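Local coordinates for protein proteasome accessory factor B/C (PafBC) (Paenarthrobacter aurescens, PDB 6SJ9) that probably acts as a transcriptional regulator of the bacterial DNA damage response, joining winged helix-turn-helix and WYL domains in one chain, at residues R343-L349 with D573-F579; L102-Q106 with L388-P394. The contacts are given in a common frame with arbitrary orientation. Residue numbers count along the deposited sequence, not the author numbering.

Contact 1 of 2, residues R343-L349 with D573-F579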
loop_
_atom_site.group_PDB
_atom_site.type_symbol
_atom_site.label_atom_id
_atom_site.label_comp_id
_atom_site.label_asym_id
_atom_site.label_seq_id
_atom_site.Cartn_x
_atom_site.Cartn_y
_atom_site.Cartn_z
ATOM N N ARG A 343 10.615 -9.306 -4.794
ATOM C CA ARG A 343 10.524 -7.858 -4.635
ATOM C C ARG A 343 10.005 -7.201 -5.910
ATOM O O ARG A 343 10.506 -7.447 -7.005
ATOM C CB ARG A 343 11.891 -7.279 -4.263
ATOM C CG ARG A 343 12.271 -7.532 -2.802
ATOM C CD ARG A 343 13.753 -7.295 -2.535
ATOM N NE ARG A 343 13.967 -7.693 -1.161
ATOM C CZ ARG A 343 13.706 -6.929 -0.113
ATOM N NH1 ARG A 343 13.280 -5.679 -0.288
ATOM N NH2 ARG A 343 13.910 -7.409 1.112
ATOM N N THR A 344 8.949 -6.427 -5.761
ATOM C CA THR A 344 8.217 -5.929 -6.919
ATOM C C THR A 344 9.108 -5.126 -7.847
ATOM O O THR A 344 9.834 -4.239 -7.405
ATOM C CB THR A 344 7.066 -5.093 -6.394
ATOM O OG1 THR A 344 6.380 -5.918 -5.442
ATOM C CG2 THR A 344 6.096 -4.668 -7.547
ATOM N N SER A 345 9.049 -5.434 -9.130
ATOM C CA SER A 345 9.819 -4.750 -10.162
ATOM C C SER A 345 8.986 -3.692 -10.895
ATOM O O SER A 345 7.772 -3.617 -10.784
ATOM C CB SER A 345 10.338 -5.760 -11.197
ATOM O OG SER A 345 9.228 -6.370 -11.837
ATOM N N GLU A 346 9.678 -2.891 -11.690
ATOM C CA GLU A 346 8.992 -1.930 -12.555
ATOM C C GLU A 346 8.113 -2.637 -13.601
ATOM O O GLU A 346 7.014 -2.174 -13.882
ATOM C CB GLU A 346 10.014 -1.010 -13.226
ATOM C CG GLU A 346 10.685 -0.115 -12.177
ATOM C CD GLU A 346 11.614 0.964 -12.772
ATOM O OE1 GLU A 346 12.065 0.772 -13.909
ATOM O OE2 GLU A 346 11.835 2.000 -12.128
ATOM N N ASP A 347 8.558 -3.762 -14.173
ATOM C CA ASP A 347 7.682 -4.505 -15.090
ATOM C C ASP A 347 6.368 -4.902 -14.402
ATOM O O ASP A 347 5.283 -4.768 -14.971
ATOM C CB ASP A 347 8.383 -5.780 -15.600
ATOM C CG ASP A 347 9.418 -5.507 -16.716
ATOM O OD1 ASP A 347 9.468 -4.367 -17.224
ATOM O OD2 ASP A 347 10.176 -6.463 -17.092
ATOM N N GLN A 348 6.452 -5.361 -13.160
ATOM C CA GLN A 348 5.243 -5.788 -12.465
ATOM C C GLN A 348 4.338 -4.597 -12.148
ATOM O O GLN A 348 3.105 -4.687 -12.262
ATOM C CB GLN A 348 5.626 -6.555 -11.189
ATOM C CG GLN A 348 4.458 -7.108 -10.414
ATOM C CD GLN A 348 4.910 -8.087 -9.336
ATOM O OE1 GLN A 348 6.040 -7.988 -8.827
ATOM N NE2 GLN A 348 4.046 -9.040 -9.000
ATOM N N LEU A 349 4.930 -3.471 -11.769
ATOM C CA LEU A 349 4.113 -2.294 -11.524
ATOM C C LEU A 349 3.435 -1.833 -12.795
ATOM O O LEU A 349 2.253 -1.512 -12.775
ATOM C CB LEU A 349 4.944 -1.152 -10.956
ATOM C CG LEU A 349 5.371 -1.516 -9.535
ATOM C CD1 LEU A 349 6.478 -0.606 -9.306
ATOM C CD2 LEU A 349 4.292 -1.363 -8.452
ATOM N N ASP A 573 15.458 -9.583 -13.548
ATOM C CA ASP A 573 14.919 -8.274 -13.209
ATOM C C ASP A 573 15.428 -7.825 -11.847
ATOM O O ASP A 573 15.883 -8.622 -11.017
ATOM C CB ASP A 573 13.384 -8.276 -13.210
ATOM C CG ASP A 573 12.794 -8.006 -14.585
ATOM O OD1 ASP A 573 13.570 -7.730 -15.526
ATOM O OD2 ASP A 573 11.551 -8.060 -14.716
ATOM N N PHE A 574 15.377 -6.522 -11.632
ATOM C CA PHE A 574 15.665 -6.064 -10.296
ATOM C C PHE A 574 14.457 -5.332 -9.733
ATOM O O PHE A 574 13.520 -4.961 -10.458
ATOM C CB PHE A 574 16.946 -5.205 -10.212
ATOM C CG PHE A 574 16.964 -3.951 -11.049
ATOM C CD1 PHE A 574 16.654 -2.724 -10.473
ATOM C CD2 PHE A 574 17.394 -3.980 -12.377
ATOM C CE1 PHE A 574 16.716 -1.544 -11.218
ATOM C CE2 PHE A 574 17.464 -2.800 -13.130
ATOM C CZ PHE A 574 17.121 -1.582 -12.544
ATOM N N PRO A 575 14.416 -5.174 -8.429
ATOM C CA PRO A 575 13.261 -4.530 -7.825
ATOM C C PRO A 575 13.142 -3.070 -8.269
ATOM O O PRO A 575 14.121 -2.396 -8.596
ATOM C CB PRO A 575 13.536 -4.660 -6.327
ATOM C CG PRO A 575 14.579 -5.775 -6.203
ATOM C CD PRO A 575 15.402 -5.633 -7.429
ATOM N N ALA A 576 11.912 -2.587 -8.263
ATOM C CA ALA A 576 11.702 -1.171 -8.455
ATOM C C ALA A 576 12.238 -0.414 -7.231
ATOM O O ALA A 576 12.543 -1.003 -6.184
ATOM C CB ALA A 576 10.216 -0.915 -8.619
ATOM N N ARG A 577 12.319 0.903 -7.353
ATOM C CA ARG A 577 13.150 1.677 -6.451
ATOM C C ARG A 577 12.711 1.597 -4.987
ATOM O O ARG A 577 13.565 1.676 -4.094
ATOM C CB ARG A 577 13.178 3.129 -6.908
ATOM C CG ARG A 577 14.124 3.351 -8.038
ATOM C CD ARG A 577 14.005 4.824 -8.514
ATOM N NE ARG A 577 12.799 5.033 -9.316
ATOM C CZ ARG A 577 12.553 6.149 -10.017
ATOM N NH1 ARG A 577 13.443 7.146 -10.021
ATOM N NH2 ARG A 577 11.436 6.261 -10.736
ATOM N N LEU A 578 11.410 1.513 -4.701
ATOM C CA LEU A 578 10.960 1.418 -3.313
ATOM C C LEU A 578 10.996 -0.003 -2.784
ATOM O O LEU A 578 10.485 -0.243 -1.682
ATOM C CB LEU A 578 9.515 1.953 -3.164
ATOM C CG LEU A 578 9.446 3.460 -3.352
ATOM C CD1 LEU A 578 8.015 3.982 -3.304
ATOM C CD2 LEU A 578 10.293 4.084 -2.208
ATOM N N PHE A 579 11.486 -0.961 -3.566
ATOM C CA PHE A 579 11.446 -2.361 -3.180
ATOM C C PHE A 579 12.824 -3.038 -3.036
ATOM O O PHE A 579 12.885 -4.226 -2.666
ATOM C CB PHE A 579 10.566 -3.119 -4.179
ATOM C CG PHE A 579 9.105 -2.695 -4.152
ATOM C CD1 PHE A 579 8.659 -1.663 -4.939
ATOM C CD2 PHE A 579 8.212 -3.284 -3.258
ATOM C CE1 PHE A 579 7.334 -1.268 -4.948
ATOM C CE2 PHE A 579 6.840 -2.930 -3.262
ATOM C CZ PHE A 579 6.401 -1.900 -4.103
HETATM O O HOH W 1 9.200 -8.718 -12.952
HETATM O O HOH W 2 11.559 2.496 -9.760
HETATM O O HOH W 3 12.411 -2.906 -12.058
#
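Two direct hydrogen bonds pin the segments together. Ala-576 N donates to Thr-344 O at 2.8 Å, and Arg-343 NH1 reaches Phe-579 O, also at 2.8 Å, with the carbonyl near the guanidinium plane. Three waters extend the polar seam: one joins Ser-345 OG to Asp-573 OD2, another links Glu-346 N with Phe-574 O, and a third bridges Glu-346 OE2 to both N and NE of Arg-577. Glu-346 and Arg-577 form no direct salt bridge; Glu-346 is salt-bridged to Arg-526 and Arg-577 to Asp-442. Ser-345 is the N-cap of helix 346-360, its OG accepting from Gln-348 N at 3.2 Å. This is the first helix of the presumably DNA-binding winged helix-turn-helix in the PafC half (then helices 367-374 and 378-389, strands 404-407 and 410-413); the loop between strands 562-563 and 586-592 lies against its N-terminal end. Packing continues beyond the polar seam. Thr-344 CB sits 3.7 Å from the centroid of the Phe-579 ring, almost on its normal, a CH-pi contact over the face. Arg-343 CB rests on Pro-575 CG at 3.6 Å, while the small Ala-576 CB meets Leu-349 CD1 at 3.8 Å and Glu-346 CG at 3.7 Å.

Contact 2 of 2, residues L102-Q106 with L388-P394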
loop_
_atom_site.group_PDB
_atom_site.type_symbol
_atom_site.label_atom_id
_atom_site.label_comp_id
_atom_site.label_asym_id
_atom_site.label_seq_id
_atom_site.Cartn_x
_atom_site.Cartn_y
_atom_site.Cartn_z
ATOM N N LEU A 102 -4.968 3.176 -5.411
ATOM C CA LEU A 102 -4.675 2.132 -4.443
ATOM C C LEU A 102 -3.230 1.660 -4.531
ATOM O O LEU A 102 -2.562 1.465 -3.510
ATOM C CB LEU A 102 -5.618 0.970 -4.717
ATOM C CG LEU A 102 -5.524 -0.303 -3.916
ATOM C CD1 LEU A 102 -5.320 0.055 -2.455
ATOM C CD2 LEU A 102 -6.883 -1.036 -4.113
ATOM N N LEU A 103 -2.712 1.535 -5.742
ATOM C CA LEU A 103 -1.319 1.149 -5.900
ATOM C C LEU A 103 -0.435 2.289 -5.410
ATOM O O LEU A 103 0.566 2.057 -4.742
ATOM C CB LEU A 103 -1.052 0.785 -7.372
ATOM C CG LEU A 103 0.321 0.270 -7.678
ATOM C CD1 LEU A 103 0.694 -0.837 -6.765
ATOM C CD2 LEU A 103 0.407 -0.137 -9.194
ATOM N N ALA A 104 -0.831 3.529 -5.716
ATOM C CA ALA A 104 -0.063 4.679 -5.282
ATOM C C ALA A 104 0.046 4.734 -3.757
ATOM O O ALA A 104 1.092 5.073 -3.214
ATOM C CB ALA A 104 -0.738 5.962 -5.810
ATOM N N ALA A 105 -1.034 4.437 -3.059
ATOM C CA ALA A 105 -0.996 4.480 -1.599
ATOM C C ALA A 105 -0.057 3.436 -1.061
ATOM O O ALA A 105 0.606 3.657 -0.035
ATOM C CB ALA A 105 -2.427 4.272 -1.029
ATOM N N GLN A 106 0.050 2.293 -1.764
ATOM C CA GLN A 106 1.008 1.300 -1.330
ATOM C C GLN A 106 2.423 1.791 -1.518
ATOM O O GLN A 106 3.318 1.484 -0.698
ATOM C CB GLN A 106 0.814 -0.006 -2.098
ATOM C CG GLN A 106 -0.468 -0.747 -1.760
ATOM C CD GLN A 106 -0.526 -2.146 -2.451
ATOM O OE1 GLN A 106 0.338 -3.026 -2.201
ATOM N NE2 GLN A 106 -1.547 -2.358 -3.282
ATOM N N LEU A 388 -2.323 -5.978 -5.796
ATOM C CA LEU A 388 -3.027 -4.770 -6.181
ATOM C C LEU A 388 -4.306 -4.555 -5.356
ATOM O O LEU A 388 -4.554 -3.445 -4.858
ATOM C CB LEU A 388 -3.387 -4.822 -7.684
ATOM C CG LEU A 388 -4.236 -3.651 -8.216
ATOM C CD1 LEU A 388 -3.367 -2.398 -8.126
ATOM C CD2 LEU A 388 -4.674 -3.845 -9.683
ATOM N N ILE A 389 -5.152 -5.577 -5.225
ATOM C CA ILE A 389 -6.501 -5.351 -4.695
ATOM C C ILE A 389 -6.817 -6.170 -3.461
ATOM O O ILE A 389 -7.943 -6.086 -2.971
ATOM C CB ILE A 389 -7.591 -5.626 -5.755
ATOM C CG1 ILE A 389 -7.560 -7.102 -6.154
ATOM C CG2 ILE A 389 -7.515 -4.756 -6.948
ATOM C CD1 ILE A 389 -8.716 -7.458 -7.066
ATOM N N CYS A 390 -5.910 -7.022 -2.992
ATOM C CA CYS A 390 -6.136 -7.851 -1.801
ATOM C C CYS A 390 -5.160 -7.509 -0.694
ATOM O O CYS A 390 -4.844 -8.356 0.148
ATOM C CB CYS A 390 -6.037 -9.361 -2.132
ATOM S SG CYS A 390 -7.104 -9.875 -3.525
ATOM N N SER A 391 -4.637 -6.294 -0.710
ATOM C CA SER A 391 -3.624 -5.882 0.237
ATOM C C SER A 391 -4.175 -4.919 1.232
ATOM O O SER A 391 -3.397 -4.345 1.994
ATOM C CB SER A 391 -2.422 -5.252 -0.458
ATOM O OG SER A 391 -1.728 -6.261 -1.131
ATOM N N GLY A 392 -5.485 -4.712 1.220
ATOM C CA GLY A 392 -6.079 -3.816 2.165
ATOM C C GLY A 392 -5.965 -2.416 1.627
ATOM O O GLY A 392 -5.490 -2.170 0.510
ATOM N N LEU A 393 -6.489 -1.483 2.425
ATOM C CA LEU A 393 -6.530 -0.067 2.092
ATOM C C LEU A 393 -5.526 0.646 2.985
ATOM O O LEU A 393 -5.638 0.548 4.217
ATOM C CB LEU A 393 -7.941 0.501 2.284
ATOM C CG LEU A 393 -8.998 -0.321 1.513
ATOM C CD1 LEU A 393 -10.365 0.289 1.600
ATOM C CD2 LEU A 393 -8.632 -0.538 0.031
ATOM N N PRO A 394 -4.504 1.304 2.453
ATOM C CA PRO A 394 -3.603 2.060 3.327
ATOM C C PRO A 394 -4.355 3.187 4.030
ATOM O O PRO A 394 -5.497 3.540 3.701
ATOM C CB PRO A 394 -2.500 2.568 2.382
ATOM C CG PRO A 394 -2.499 1.605 1.233
ATOM C CD PRO A 394 -3.977 1.186 1.072
#
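The end of helix 378-389 in the PafC helix-turn-helix domain, with the turn that follows it, forms a hollow for one face of helix 95-118. The contact is buried and joins a helix of the N-terminal half of the chain to the C-terminal half. Leu-102 is the main bump. Its side chain enters the concave side of the 388-394 bend: CG lies 3.4 Å from Leu-388 O, and CD1 is 3.7 Å from Gly-392 O, 3.9 Å from Pro-394 CD and 4.2 Å from Leu-393 CD2. The bend passes through Gly-392 (phi 84°, psi 180°), where a side chain would clash with the carbonyl O of Ser-391. A second bump comes from the opposite partner. Pro-394 turns its ring toward the helix and settles where the short side chain of Ala-105 leaves room, with CG 3.5 Å from Ala-105 CB and 4.0 Å from Gln-106 N. At the helix end, Leu-388 CD1 approaches Leu-103 CB at 4.0 Å. Helix 427-441 covers Leu-103, Ala-104 and Ala-105. No hydrogen bond joins the two segments; Gln-106 extends past Pro-394 and donates from NE2 to Ile-387 O, one residue before the segment, and Ser-391 OG also bonds there. On the same amide, Gln-106 OE1 stands 4.0 Å from Ser-391 CB.

Contacts 1 and 2 lie about 16 Å apart, centre to centre, and touch directly where Leu-349 CD2 packs on Leu-103 CD1 at 4.0 Å. Helix 95-118 is common to both: it supplies residues 102-106 to contact 2, while its Leu-107 and Arg-110 meet Phe-579 of contact 1. A second tie runs between helices 346-360 and 378-389, where Gln-348 NE2 is hydrogen-bonded to Asp-384. The segments alternate along the sequence, and both contacts bring parts of the PafC helix-turn-helix region against distant parts of the chain. A thiocyanate ion, probably from the crystallisation liquor, lies about 4 Å from the side chain of Ala-576.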